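Local coordinates for thioredoxin family protein (Pseudomonas aeruginosa, PDB 1Z6N) that is of unknown function but has a thioredoxin-type fold, binds magnesium in the crystal and may act in thiol-disulfide chemistry, at residues E6-G11 with N85-I90; Y56-A61 with P112-L117. One frame throughout, in Å; residues are numbered along the deposited sequence.

Contact 1 of 2, residues E6-G11 with N85-I90; sequences ELFDIG and NIELAI
The carbonyl oxygen of Ile90 receives a CA-H...O contact from Gly11, whose CA lies 3.3 Å from Ile90 O. The angle at the hydrogen is 120°, so this is a weak, bent interaction. No conventional hydrogen bond joins residues 6-11 to residues 85-90. Phe8 carries most of the apolar contact. Its CG is anti to the backbone N (chi1 -168°), beside the carbonyl carbon. The ring lies against Ala89 and Glu87. The methyl of Ala89 sits over one ring face, with CB 3.6 Å from the ring centroid, as a CH-pi contact. CB is displaced toward the CE1 rim, where Phe8 CE1 is 3.5 Å from Ala89 CB. The same methyl meets the helix backbone, with Ala89 CB 3.4 Å from Phe8 O. In the thioredoxin-type fold of this protein, strand 86-91 is an outermost strand of the central sheet, and the 6-10 part of the N-terminal helix crosses its 86-90 part at nearly a right angle. Glu87 O lies at the ring edge, near the ring plane, 3.7 Å from Phe8 CE1. The Glu87 side chain is extended. Its CD is 3.9 Å from Phe8 CZ, and the carboxylate plane is turned 85° from the ring plane. The Glu87 side chain is also about 6 Å from that of Asp13, a residue seen to bind magnesium. Phe8 also packs on Arg57 of the adjacent strand 56-61 and on Phe121 of a loop.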
loop_
_atom_site.group_PDB
_atom_site.type_symbol
_atom_site.label_atom_id
_atom_site.label_comp_id
_atom_site.label_asym_id
_atom_site.label_seq_id
_atom_site.Cartn_x
_atom_site.Cartn_y
_atom_site.Cartn_z
ATOM N N GLU A 6 -9.191 15.885 0.751
ATOM C CA GLU A 6 -9.878 15.969 -0.541
ATOM C C GLU A 6 -9.460 14.836 -1.483
ATOM O O GLU A 6 -10.302 14.213 -2.151
ATOM C CB GLU A 6 -9.642 17.339 -1.196
ATOM C CG GLU A 6 -10.399 18.446 -0.476
ATOM C CD GLU A 6 -10.077 19.840 -0.965
ATOM O OE1 GLU A 6 -8.961 20.090 -1.475
ATOM O OE2 GLU A 6 -10.960 20.719 -0.810
ATOM N N LEU A 7 -8.159 14.554 -1.529
ATOM C CA LEU A 7 -7.660 13.464 -2.364
ATOM C C LEU A 7 -8.116 12.115 -1.847
ATOM O O LEU A 7 -8.558 11.257 -2.618
ATOM C CB LEU A 7 -6.129 13.477 -2.409
ATOM C CG LEU A 7 -5.544 14.707 -3.118
ATOM C CD1 LEU A 7 -4.037 14.775 -2.917
ATOM C CD2 LEU A 7 -5.885 14.656 -4.626
ATOM N N PHE A 8 -8.031 11.913 -0.533
ATOM C CA PHE A 8 -8.533 10.651 0.037
ATOM C C PHE A 8 -10.018 10.410 -0.278
ATOM O O PHE A 8 -10.445 9.287 -0.621
ATOM C CB PHE A 8 -8.279 10.612 1.554
ATOM C CG PHE A 8 -8.490 9.252 2.161
ATOM C CD1 PHE A 8 -7.452 8.323 2.197
ATOM C CD2 PHE A 8 -9.729 8.895 2.686
ATOM C CE1 PHE A 8 -7.639 7.054 2.730
ATOM C CE2 PHE A 8 -9.912 7.626 3.237
ATOM C CZ PHE A 8 -8.866 6.706 3.248
ATOM N N ASP A 9 -10.789 11.489 -0.206
ATOM C CA ASP A 9 -12.232 11.420 -0.444
ATOM C C ASP A 9 -12.563 10.976 -1.879
ATOM O O ASP A 9 -13.587 10.311 -2.097
ATOM C CB ASP A 9 -12.862 12.767 -0.135
ATOM C CG ASP A 9 -14.351 12.737 -0.254
ATOM O OD1 ASP A 9 -14.996 12.056 0.580
ATOM O OD2 ASP A 9 -14.878 13.388 -1.190
ATOM N N ILE A 10 -11.724 11.330 -2.859
ATOM C CA ILE A 10 -12.006 10.929 -4.246
ATOM C C ILE A 10 -11.286 9.638 -4.671
ATOM O O ILE A 10 -11.549 9.089 -5.745
ATOM C CB ILE A 10 -11.742 12.055 -5.288
ATOM C CG1 ILE A 10 -10.256 12.460 -5.308
ATOM C CG2 ILE A 10 -12.692 13.243 -5.046
ATOM C CD1 ILE A 10 -9.837 13.099 -6.620
ATOM N N GLY A 11 -10.378 9.153 -3.830
ATOM C CA GLY A 11 -9.761 7.875 -4.090
ATOM C C GLY A 11 -10.806 6.775 -4.076
ATOM O O GLY A 11 -11.843 6.866 -3.401
ATOM N N ASN A 85 -9.280 -0.299 11.407
ATOM C CA ASN A 85 -8.735 1.017 11.758
ATOM C C ASN A 85 -7.832 1.604 10.669
ATOM O O ASN A 85 -7.551 2.811 10.670
ATOM C CB ASN A 85 -7.970 0.975 13.086
ATOM C CG ASN A 85 -8.888 1.079 14.303
ATOM O OD1 ASN A 85 -8.510 0.687 15.408
ATOM N ND2 ASN A 85 -10.086 1.615 14.103
ATOM N N ILE A 86 -7.355 0.745 9.769
ATOM C CA ILE A 86 -6.553 1.170 8.613
ATOM C C ILE A 86 -7.480 1.170 7.397
ATOM O O ILE A 86 -8.197 0.202 7.170
ATOM C CB ILE A 86 -5.369 0.195 8.348
ATOM C CG1 ILE A 86 -4.375 0.192 9.513
ATOM C CG2 ILE A 86 -4.635 0.555 7.042
ATOM C CD1 ILE A 86 -3.431 -0.999 9.509
ATOM N N GLU A 87 -7.480 2.260 6.628
ATOM C CA GLU A 87 -8.297 2.347 5.414
ATOM C C GLU A 87 -7.485 2.887 4.237
ATOM O O GLU A 87 -6.802 3.902 4.395
ATOM C CB GLU A 87 -9.501 3.281 5.607
ATOM C CG GLU A 87 -10.471 3.234 4.401
ATOM C CD GLU A 87 -11.651 4.224 4.457
ATOM O OE1 GLU A 87 -11.854 4.898 5.485
ATOM O OE2 GLU A 87 -12.374 4.314 3.436
ATOM N N LEU A 88 -7.594 2.226 3.079
ATOM C CA LEU A 88 -6.934 2.647 1.828
ATOM C C LEU A 88 -7.915 3.363 0.931
ATOM O O LEU A 88 -9.065 2.939 0.815
ATOM C CB LEU A 88 -6.445 1.437 1.001
ATOM C CG LEU A 88 -5.187 0.650 1.329
ATOM C CD1 LEU A 88 -5.347 -0.058 2.666
ATOM C CD2 LEU A 88 -4.913 -0.365 0.229
ATOM N N ALA A 89 -7.433 4.414 0.260
ATOM C CA ALA A 89 -8.166 4.989 -0.878
ATOM C C ALA A 89 -7.134 5.231 -1.954
ATOM O O ALA A 89 -6.018 5.686 -1.658
ATOM C CB ALA A 89 -8.830 6.281 -0.496
ATOM N N ILE A 90 -7.498 4.952 -3.204
ATOM C CA ILE A 90 -6.499 4.918 -4.289
ATOM C C ILE A 90 -6.843 5.906 -5.405
ATOM O O ILE A 90 -7.948 5.883 -5.954
ATOM C CB ILE A 90 -6.426 3.492 -4.879
ATOM C CG1 ILE A 90 -6.043 2.501 -3.764
ATOM C CG2 ILE A 90 -5.386 3.391 -5.979
ATOM C CD1 ILE A 90 -6.539 1.049 -4.008
#

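Contact 2 of 2, residues Y56-A61 with P112-L117; sequences YRLLVA and PLVLVL
Leu117 reaches over the backbone of strand 56-61. Its CB is 3.5 Å from Arg57 O, and CG follows over the same carbonyl. CG is anti to the carbonyl carbon of Leu117 (chi1 -57°). At the tip, Leu117 CD1 meets Leu59 CB at 4.0 Å, so the side chain spans from one hydrogen-bonded pair to the next. Leu117 also pairs with Arg57 through the backbone: Arg57 N donates to Leu117 O at 2.8 Å, and Leu117 N donates back to Arg57 O. Two similar pairs follow, Leu59 with Leu115 and Ala61 with Leu113. Leu115 N to Leu59 O is nearly straight, with 172° at the hydrogen. The return bond from Leu59 N to Leu115 O is more bent, at 142°. CA-H...O contacts lie between these bonds, among them Val60 CA to Leu113 O at 3.2 Å.

The other face of the sheet carries Leu58, Val60, Val114 and Val116. Leu58 and Val116 lie side by side and point the same way; Leu58 CD2 is 3.8 Å from Val116 CG2. Val60 and Val114 are paired likewise, with their CG2 methyls 4.1 Å apart. Helices 67-82 and 151-164 pack on this face, while helix 4-10 packs on the Leu59 and Leu115 face. The guanidinium of Arg57 leads away from the strand pair, and its NH1 bonds to Glu119 O.

Pro112, preceded by a cis peptide bond, begins the segment and touches Cys69 and Asp68. An antiparallel strand entered through a cis-proline beside a CxxC at a helix start is the classic arrangement of the thioredoxin fold, and a redox role here is possible but unproven.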
loop_
_atom_site.group_PDB
_atom_site.type_symbol
_atom_site.label_atom_id
_atom_site.label_comp_id
_atom_site.label_asym_id
_atom_site.label_seq_id
_atom_site.Cartn_x
_atom_site.Cartn_y
_atom_site.Cartn_z
ATOM N N TYR A 56 -6.050 5.210 10.866
ATOM C CA TYR A 56 -5.007 5.645 9.942
ATOM C C TYR A 56 -5.527 5.508 8.540
ATOM O O TYR A 56 -6.298 4.600 8.237
ATOM C CB TYR A 56 -3.730 4.820 10.122
ATOM C CG TYR A 56 -3.134 5.061 11.478
ATOM C CD1 TYR A 56 -2.198 6.072 11.682
ATOM C CD2 TYR A 56 -3.553 4.307 12.578
ATOM C CE1 TYR A 56 -1.679 6.315 12.949
ATOM C CE2 TYR A 56 -3.041 4.540 13.849
ATOM C CZ TYR A 56 -2.102 5.541 14.027
ATOM O OH TYR A 56 -1.588 5.792 15.289
ATOM N N ARG A 57 -5.102 6.429 7.688
ATOM C CA ARG A 57 -5.548 6.454 6.304
ATOM C C ARG A 57 -4.348 6.290 5.389
ATOM O O ARG A 57 -3.337 6.976 5.558
ATOM C CB ARG A 57 -6.260 7.771 6.019
ATOM C CG ARG A 57 -7.573 7.887 6.773
ATOM C CD ARG A 57 -8.304 9.138 6.366
ATOM N NE ARG A 57 -9.492 9.380 7.178
ATOM C CZ ARG A 57 -9.498 10.096 8.298
ATOM N NH1 ARG A 57 -8.376 10.640 8.750
ATOM N NH2 ARG A 57 -10.629 10.273 8.963
ATOM N N LEU A 58 -4.454 5.374 4.424
ATOM C CA LEU A 58 -3.406 5.174 3.439
ATOM C C LEU A 58 -3.915 5.790 2.137
ATOM O O LEU A 58 -4.822 5.243 1.504
ATOM C CB LEU A 58 -3.107 3.675 3.262
ATOM C CG LEU A 58 -2.714 2.878 4.515
ATOM C CD1 LEU A 58 -2.307 1.436 4.189
ATOM C CD2 LEU A 58 -1.611 3.576 5.294
ATOM N N LEU A 59 -3.375 6.963 1.799
ATOM C CA LEU A 59 -3.646 7.599 0.508
ATOM C C LEU A 59 -2.657 7.031 -0.493
ATOM O O LEU A 59 -1.441 7.228 -0.384
ATOM C CB LEU A 59 -3.507 9.122 0.589
ATOM C CG LEU A 59 -3.676 9.873 -0.736
ATOM C CD1 LEU A 59 -5.058 9.606 -1.377
ATOM C CD2 LEU A 59 -3.479 11.359 -0.498
ATOM N N VAL A 60 -3.190 6.310 -1.473
ATOM C CA VAL A 60 -2.346 5.556 -2.384
ATOM C C VAL A 60 -2.468 6.054 -3.809
ATOM O O VAL A 60 -3.567 6.294 -4.270
ATOM C CB VAL A 60 -2.777 4.066 -2.396
ATOM C CG1 VAL A 60 -1.923 3.253 -3.368
ATOM C CG2 VAL A 60 -2.693 3.462 -0.994
ATOM N N ALA A 61 -1.341 6.225 -4.500
ATOM C CA ALA A 61 -1.391 6.411 -5.953
ATOM C C ALA A 61 -0.955 5.092 -6.586
ATOM O O ALA A 61 0.128 4.570 -6.301
ATOM C CB ALA A 61 -0.471 7.535 -6.395
ATOM N N PRO A 112 3.444 1.588 -6.456
ATOM C CA PRO A 112 2.491 2.382 -5.670
ATOM C C PRO A 112 3.201 3.360 -4.750
ATOM O O PRO A 112 4.230 3.020 -4.153
ATOM C CB PRO A 112 1.793 1.326 -4.813
ATOM C CG PRO A 112 2.794 0.242 -4.658
ATOM C CD PRO A 112 3.535 0.198 -5.966
ATOM N N LEU A 113 2.644 4.560 -4.649
ATOM C CA LEU A 113 3.072 5.532 -3.664
ATOM C C LEU A 113 2.025 5.505 -2.558
ATOM O O LEU A 113 0.851 5.774 -2.819
ATOM C CB LEU A 113 3.150 6.925 -4.308
ATOM C CG LEU A 113 3.352 8.114 -3.362
ATOM C CD1 LEU A 113 4.702 7.997 -2.651
ATOM C CD2 LEU A 113 3.252 9.451 -4.124
ATOM N N VAL A 114 2.450 5.166 -1.341
ATOM C CA VAL A 114 1.537 5.020 -0.232
ATOM C C VAL A 114 1.886 6.055 0.834
ATOM O O VAL A 114 2.957 5.994 1.438
ATOM C CB VAL A 114 1.602 3.601 0.378
ATOM C CG1 VAL A 114 0.631 3.472 1.530
ATOM C CG2 VAL A 114 1.289 2.526 -0.690
ATOM N N LEU A 115 0.971 6.990 1.056
ATOM C CA LEU A 115 1.154 8.001 2.097
ATOM C C LEU A 115 0.380 7.577 3.335
ATOM O O LEU A 115 -0.826 7.337 3.261
ATOM C CB LEU A 115 0.673 9.364 1.586
ATOM C CG LEU A 115 1.324 9.848 0.280
ATOM C CD1 LEU A 115 0.746 11.223 -0.060
ATOM C CD2 LEU A 115 2.845 9.931 0.405
ATOM N N VAL A 116 1.078 7.458 4.464
ATOM C CA VAL A 116 0.463 7.025 5.711
ATOM C C VAL A 116 0.059 8.260 6.489
ATOM O O VAL A 116 0.917 9.081 6.851
ATOM C CB VAL A 116 1.435 6.158 6.545
ATOM C CG1 VAL A 116 0.768 5.688 7.832
ATOM C CG2 VAL A 116 1.922 4.977 5.709
ATOM N N LEU A 117 -1.242 8.405 6.713
ATOM C CA LEU A 117 -1.805 9.592 7.355
ATOM C C LEU A 117 -2.499 9.195 8.653
ATOM O O LEU A 117 -3.055 8.097 8.754
ATOM C CB LEU A 117 -2.809 10.281 6.431
ATOM C CG LEU A 117 -2.354 10.722 5.040
ATOM C CD1 LEU A 117 -3.555 10.896 4.132
ATOM C CD2 LEU A 117 -1.632 12.040 5.121
#

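How the contacts relate
Contact 2 is a buried pairing at the middle of the sheet. Contact 1 is partly buried and lies at one edge of it. The two meet through strand 56-61, the parallel neighbour of strand 86-91: Glu87 O probably accepts a hydrogen bond from Leu58 N, and Asn85 O one from Tyr56 N. The Phe8 ring also packs against Arg57 CB and Leu58 O, so it spans both strands. Their chemistry differs with place. Residues 56-61 and 112-117 are joined by a ladder of backbone hydrogen bonds and aliphatic side chains, whereas residues 6-11 and 85-90 rely on CH-pi, CA-H...O and van der Waals contacts, with an exposed carboxylate at the margin.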